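Ribosomal protein S2-related protein (Deinococcus radiodurans, PDB 2JH3) carries a [4Fe-4S] cluster and has a chelatase-like fold, so it possibly acts as a sirohydrochlorin ferrochelatase, inserting iron into a tetrapyrrole. Local coordinates at residues G117-R131 with A156-F170. Sequence-based numbering, arbitrary orientation.
Sequences GAHPGMADAIAAQAR and ALETHAQALRERGQF
D124 OD1 takes both terminal nitrogens of R167, NH2 at 2.6 Å in a nearly straight bond and NH1 in a weak, bent one. In this salt bridge OD1 lies in the guanidinium plane, yet the nitrogen reaches the oxygen from above the carboxylate, and the two flat groups stand 57° apart. A123 CB sits over one guanidinium face.

Further along helix 122-133, R131 NH1 donates to Q169 OE1 over 3.1 Å, along a lone pair in the amide plane. Q169 CG stands anti to the backbone N (chi1 -157°) and the chain runs straight on from there, carrying its amide across to the bent arginine.

The two helix segments cross at -67°, their axes 9.5 Å apart at the nearest point. They join the two CbiX regions, a pairing in keeping with the chelatase-type fold: helix 156-167 lies on strands 144-149 and 172-177 of the parallel sheet through L157 and A161, and I126 reaches the same sheet at L147.

L164 packs at the crossing against A123, I126 and A127. Its CD1 meets I126 CG2 at 3.7 Å, while CD2 rests against A127 CB. Beyond the helix end, where G168 turns with positive phi, F170 brings its CZ to 3.7 Å from A130 CB, with A127 CB at the ring edge.

Nearer the start of both segments, the H160 ring packs against the turn H119-M122. M122 CB lies over one face, 4.1 Å from the centroid, a CH-pi contact, and NE2 gives H119 O a weak bond of 3.1 Å; that carbonyl also accepts the backbone N of M122.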
loop_
_atom_site.group_PDB
_atom_site.type_symbol
_atom_site.label_atom_id
_atom_site.label_comp_id
_atom_site.label_asym_id
_atom_site.label_seq_id
_atom_site.Cartn_x
_atom_site.Cartn_y
_atom_site.Cartn_z
ATOM N N GLY A 117 26.907 23.029 -11.125
ATOM C CA GLY A 117 27.794 22.585 -12.196
ATOM C C GLY A 117 28.382 23.722 -12.986
ATOM O O GLY A 117 29.428 23.554 -13.590
ATOM N N ALA A 118 27.736 24.877 -12.997
ATOM C CA ALA A 118 28.270 26.075 -13.719
ATOM C C ALA A 118 29.365 26.890 -12.984
ATOM O O ALA A 118 30.054 27.721 -13.584
ATOM C CB ALA A 118 27.121 27.012 -14.112
ATOM N N HIS A 119 29.471 26.732 -11.679
ATOM C CA HIS A 119 30.404 27.550 -10.925
ATOM C C HIS A 119 31.885 27.098 -11.096
ATOM O O HIS A 119 32.216 25.894 -11.029
ATOM C CB HIS A 119 30.036 27.626 -9.463
ATOM C CG HIS A 119 30.772 28.705 -8.716
ATOM N ND1 HIS A 119 30.318 29.991 -8.618
ATOM C CD2 HIS A 119 31.939 28.663 -8.036
ATOM C CE1 HIS A 119 31.171 30.696 -7.891
ATOM N NE2 HIS A 119 32.169 29.909 -7.535
ATOM N N PRO A 120 32.775 28.092 -11.328
ATOM C CA PRO A 120 34.208 27.751 -11.507
ATOM C C PRO A 120 34.873 27.043 -10.354
ATOM O O PRO A 120 35.849 26.301 -10.581
ATOM C CB PRO A 120 34.868 29.081 -11.852
ATOM C CG PRO A 120 33.872 30.182 -11.423
ATOM C CD PRO A 120 32.502 29.529 -11.562
ATOM N N GLY A 121 34.339 27.200 -9.143
ATOM C CA GLY A 121 34.744 26.427 -7.998
ATOM C C GLY A 121 34.680 24.916 -8.174
ATOM O O GLY A 121 35.288 24.171 -7.406
ATOM N N MET A 122 33.913 24.445 -9.145
ATOM C CA MET A 122 33.780 23.007 -9.346
ATOM C C MET A 122 35.099 22.371 -9.792
ATOM O O MET A 122 35.329 21.228 -9.526
ATOM C CB MET A 122 32.624 22.692 -10.328
ATOM C CG MET A 122 31.170 22.643 -9.673
ATOM S SD MET A 122 31.056 21.617 -8.161
ATOM C CE MET A 122 31.578 20.036 -8.905
ATOM N N ALA A 123 35.935 23.095 -10.510
ATOM C CA ALA A 123 37.335 22.629 -10.838
ATOM C C ALA A 123 38.171 22.234 -9.611
ATOM O O ALA A 123 38.885 21.195 -9.606
ATOM C CB ALA A 123 38.027 23.687 -11.641
ATOM N N ASP A 124 38.081 23.052 -8.547
ATOM C CA ASP A 124 38.704 22.733 -7.252
ATOM C C ASP A 124 38.160 21.510 -6.592
ATOM O O ASP A 124 38.916 20.722 -5.960
ATOM C CB ASP A 124 38.446 23.876 -6.255
ATOM C CG ASP A 124 38.962 25.197 -6.740
ATOM O OD1 ASP A 124 40.187 25.303 -6.955
ATOM O OD2 ASP A 124 38.154 26.138 -6.947
ATOM N N ALA A 125 36.830 21.360 -6.647
ATOM C CA ALA A 125 36.177 20.172 -6.087
ATOM C C ALA A 125 36.587 18.893 -6.870
ATOM O O ALA A 125 36.819 17.869 -6.294
ATOM C CB ALA A 125 34.631 20.360 -6.066
ATOM N N ILE A 126 36.639 18.998 -8.192
ATOM C CA ILE A 126 37.101 17.909 -9.061
ATOM C C ILE A 126 38.563 17.514 -8.740
ATOM O O ILE A 126 38.816 16.360 -8.418
ATOM C CB ILE A 126 37.039 18.336 -10.537
ATOM C CG1 ILE A 126 35.585 18.441 -11.016
ATOM C CG2 ILE A 126 37.911 17.349 -11.428
ATOM C CD1 ILE A 126 35.409 19.207 -12.359
ATOM N N ALA A 127 39.483 18.485 -8.776
ATOM C CA ALA A 127 40.886 18.278 -8.302
ATOM C C ALA A 127 40.984 17.664 -6.924
ATOM O O ALA A 127 41.777 16.723 -6.670
ATOM C CB ALA A 127 41.706 19.558 -8.414
ATOM N N ALA A 128 40.145 18.098 -6.010
ATOM C CA ALA A 128 40.272 17.557 -4.666
ATOM C C ALA A 128 39.891 16.104 -4.604
ATOM O O ALA A 128 40.573 15.298 -3.963
ATOM C CB ALA A 128 39.455 18.340 -3.719
ATOM N N GLN A 129 38.779 15.760 -5.243
ATOM C CA GLN A 129 38.341 14.372 -5.358
ATOM C C GLN A 129 39.443 13.548 -6.071
ATOM O O GLN A 129 39.723 12.418 -5.675
ATOM C CB GLN A 129 37.007 14.340 -6.106
ATOM C CG GLN A 129 36.358 13.019 -6.349
ATOM C CD GLN A 129 36.219 12.174 -5.115
ATOM O OE1 GLN A 129 35.138 11.994 -4.609
ATOM N NE2 GLN A 129 37.325 11.613 -4.643
ATOM N N ALA A 130 40.048 14.109 -7.107
ATOM C CA ALA A 130 41.089 13.398 -7.856
ATOM C C ALA A 130 42.246 13.048 -6.905
ATOM O O ALA A 130 42.669 11.879 -6.807
ATOM C CB ALA A 130 41.579 14.248 -9.008
ATOM N N ARG A 131 42.706 14.057 -6.158
ATOM C CA ARG A 131 43.850 13.879 -5.252
ATOM C C ARG A 131 43.529 12.896 -4.189
ATOM O O ARG A 131 44.365 12.069 -3.847
ATOM C CB ARG A 131 44.269 15.202 -4.645
ATOM C CG ARG A 131 44.862 16.142 -5.662
ATOM C CD ARG A 131 45.428 17.398 -5.020
ATOM N NE ARG A 131 44.434 18.123 -4.215
ATOM C CZ ARG A 131 43.832 19.279 -4.541
ATOM N NH1 ARG A 131 44.097 19.933 -5.672
ATOM N NH2 ARG A 131 42.935 19.796 -3.689
ATOM N N ALA A 156 29.459 22.800 -19.656
ATOM C CA ALA A 156 30.014 23.332 -18.398
ATOM C C ALA A 156 31.216 22.515 -17.970
ATOM O O ALA A 156 32.231 23.062 -17.520
ATOM C CB ALA A 156 28.958 23.354 -17.305
ATOM N N LEU A 157 31.132 21.197 -18.102
ATOM C CA LEU A 157 32.259 20.368 -17.724
ATOM C C LEU A 157 33.482 20.635 -18.602
ATOM O O LEU A 157 34.625 20.634 -18.111
ATOM C CB LEU A 157 31.880 18.879 -17.764
ATOM C CG LEU A 157 33.020 17.896 -17.512
ATOM C CD1 LEU A 157 33.612 18.146 -16.186
ATOM C CD2 LEU A 157 32.504 16.456 -17.634
ATOM N N GLU A 158 33.233 20.850 -19.897
ATOM C CA GLU A 158 34.303 21.239 -20.839
ATOM C C GLU A 158 34.989 22.545 -20.392
ATOM O O GLU A 158 36.215 22.674 -20.399
ATOM C CB GLU A 158 33.727 21.376 -22.243
ATOM C CG GLU A 158 33.143 20.014 -22.797
ATOM C CD GLU A 158 34.211 18.987 -23.250
ATOM O OE1 GLU A 158 35.427 19.333 -23.183
ATOM O OE2 GLU A 158 33.826 17.837 -23.686
ATOM N N THR A 159 34.206 23.488 -19.901
ATOM C CA THR A 159 34.828 24.716 -19.342
ATOM C C THR A 159 35.764 24.390 -18.187
ATOM O O THR A 159 36.928 24.762 -18.202
ATOM C CB THR A 159 33.741 25.712 -19.017
ATOM O OG1 THR A 159 33.126 26.081 -20.258
ATOM C CG2 THR A 159 34.284 26.937 -18.320
ATOM N N HIS A 160 35.310 23.585 -17.239
ATOM C CA HIS A 160 36.163 23.159 -16.146
ATOM C C HIS A 160 37.386 22.327 -16.562
ATOM O O HIS A 160 38.451 22.429 -15.923
ATOM C CB HIS A 160 35.362 22.339 -15.149
ATOM C CG HIS A 160 34.216 23.106 -14.582
ATOM N ND1 HIS A 160 32.921 22.615 -14.537
ATOM C CD2 HIS A 160 34.150 24.391 -14.180
ATOM C CE1 HIS A 160 32.121 23.567 -14.072
ATOM N NE2 HIS A 160 32.841 24.651 -13.850
ATOM N N ALA A 161 37.179 21.431 -17.536
ATOM C CA ALA A 161 38.288 20.571 -18.028
ATOM C C ALA A 161 39.426 21.492 -18.511
ATOM O O ALA A 161 40.586 21.293 -18.137
ATOM C CB ALA A 161 37.787 19.640 -19.108
ATOM N N GLN A 162 39.070 22.584 -19.186
ATOM C CA GLN A 162 40.110 23.535 -19.648
ATOM C C GLN A 162 40.799 24.335 -18.523
ATOM O O GLN A 162 42.016 24.496 -18.547
ATOM C CB GLN A 162 39.590 24.433 -20.747
ATOM C CG GLN A 162 40.649 25.442 -21.276
ATOM C CD GLN A 162 41.894 24.799 -21.953
ATOM O OE1 GLN A 162 41.902 23.628 -22.331
ATOM N NE2 GLN A 162 42.930 25.607 -22.134
ATOM N N ALA A 163 40.060 24.775 -17.497
ATOM C CA ALA A 163 40.701 25.397 -16.363
ATOM C C ALA A 163 41.664 24.456 -15.652
ATOM O O ALA A 163 42.643 24.891 -15.019
ATOM C CB ALA A 163 39.648 25.877 -15.368
ATOM N N LEU A 164 41.375 23.163 -15.649
ATOM C CA LEU A 164 42.216 22.267 -14.878
ATOM C C LEU A 164 43.506 21.966 -15.645
ATOM O O LEU A 164 44.538 21.632 -15.020
ATOM C CB LEU A 164 41.477 20.988 -14.531
ATOM C CG LEU A 164 40.408 21.076 -13.426
ATOM C CD1 LEU A 164 39.402 19.933 -13.649
ATOM C CD2 LEU A 164 41.017 21.055 -12.025
ATOM N N ARG A 165 43.447 22.064 -16.979
ATOM C CA ARG A 165 44.640 21.943 -17.822
ATOM C C ARG A 165 45.583 23.099 -17.471
ATOM O O ARG A 165 46.740 22.888 -17.086
ATOM C CB ARG A 165 44.279 21.967 -19.305
ATOM C CG ARG A 165 43.645 20.705 -19.782
ATOM C CD ARG A 165 43.181 20.836 -21.220
ATOM N NE ARG A 165 42.313 19.720 -21.538
ATOM C CZ ARG A 165 41.061 19.803 -21.976
ATOM N NH1 ARG A 165 40.486 20.960 -22.216
ATOM N NH2 ARG A 165 40.351 18.688 -22.183
ATOM N N GLU A 166 45.045 24.309 -17.475
ATOM C CA GLU A 166 45.872 25.482 -17.153
ATOM C C GLU A 166 46.485 25.427 -15.750
ATOM O O GLU A 166 47.693 25.621 -15.587
ATOM C CB GLU A 166 45.089 26.743 -17.403
ATOM C CG GLU A 166 44.072 26.555 -18.517
ATOM C CD GLU A 166 44.129 27.603 -19.578
ATOM O OE1 GLU A 166 45.215 27.697 -20.192
ATOM O OE2 GLU A 166 43.086 28.278 -19.822
ATOM N N ARG A 167 45.720 25.112 -14.723
ATOM C CA ARG A 167 46.364 24.836 -13.433
ATOM C C ARG A 167 47.591 23.872 -13.526
ATOM O O ARG A 167 48.610 24.083 -12.861
ATOM C CB ARG A 167 45.380 24.235 -12.454
ATOM C CG ARG A 167 44.308 25.179 -12.025
ATOM C CD ARG A 167 42.983 24.442 -11.949
ATOM N NE ARG A 167 41.992 25.229 -11.248
ATOM C CZ ARG A 167 41.656 25.048 -9.975
ATOM N NH1 ARG A 167 42.187 24.074 -9.204
ATOM N NH2 ARG A 167 40.757 25.872 -9.475
ATOM N N GLY A 168 47.468 22.798 -14.318
ATOM C CA GLY A 168 48.615 21.920 -14.609
ATOM C C GLY A 168 49.025 20.960 -13.527
ATOM O O GLY A 168 50.033 20.279 -13.639
ATOM N N GLN A 169 48.247 20.815 -12.484
ATOM C CA GLN A 169 48.641 19.867 -11.450
ATOM C C GLN A 169 48.725 18.410 -11.958
ATOM O O GLN A 169 49.347 17.529 -11.302
ATOM C CB GLN A 169 47.665 19.953 -10.280
ATOM C CG GLN A 169 48.248 19.445 -8.953
ATOM C CD GLN A 169 47.213 19.421 -7.797
ATOM O OE1 GLN A 169 45.994 19.271 -8.016
ATOM N NE2 GLN A 169 47.712 19.560 -6.554
ATOM N N PHE A 170 48.070 18.144 -13.092
ATOM C CA PHE A 170 47.936 16.775 -13.608
ATOM C C PHE A 170 48.604 16.702 -14.950
ATOM O O PHE A 170 48.759 17.712 -15.635
ATOM C CB PHE A 170 46.435 16.327 -13.726
ATOM C CG PHE A 170 45.703 16.309 -12.397
ATOM C CD1 PHE A 170 44.979 17.412 -11.980
ATOM C CD2 PHE A 170 45.763 15.199 -11.571
ATOM C CE1 PHE A 170 44.369 17.414 -10.779
ATOM C CE2 PHE A 170 45.144 15.202 -10.336
ATOM C CZ PHE A 170 44.454 16.333 -9.941
#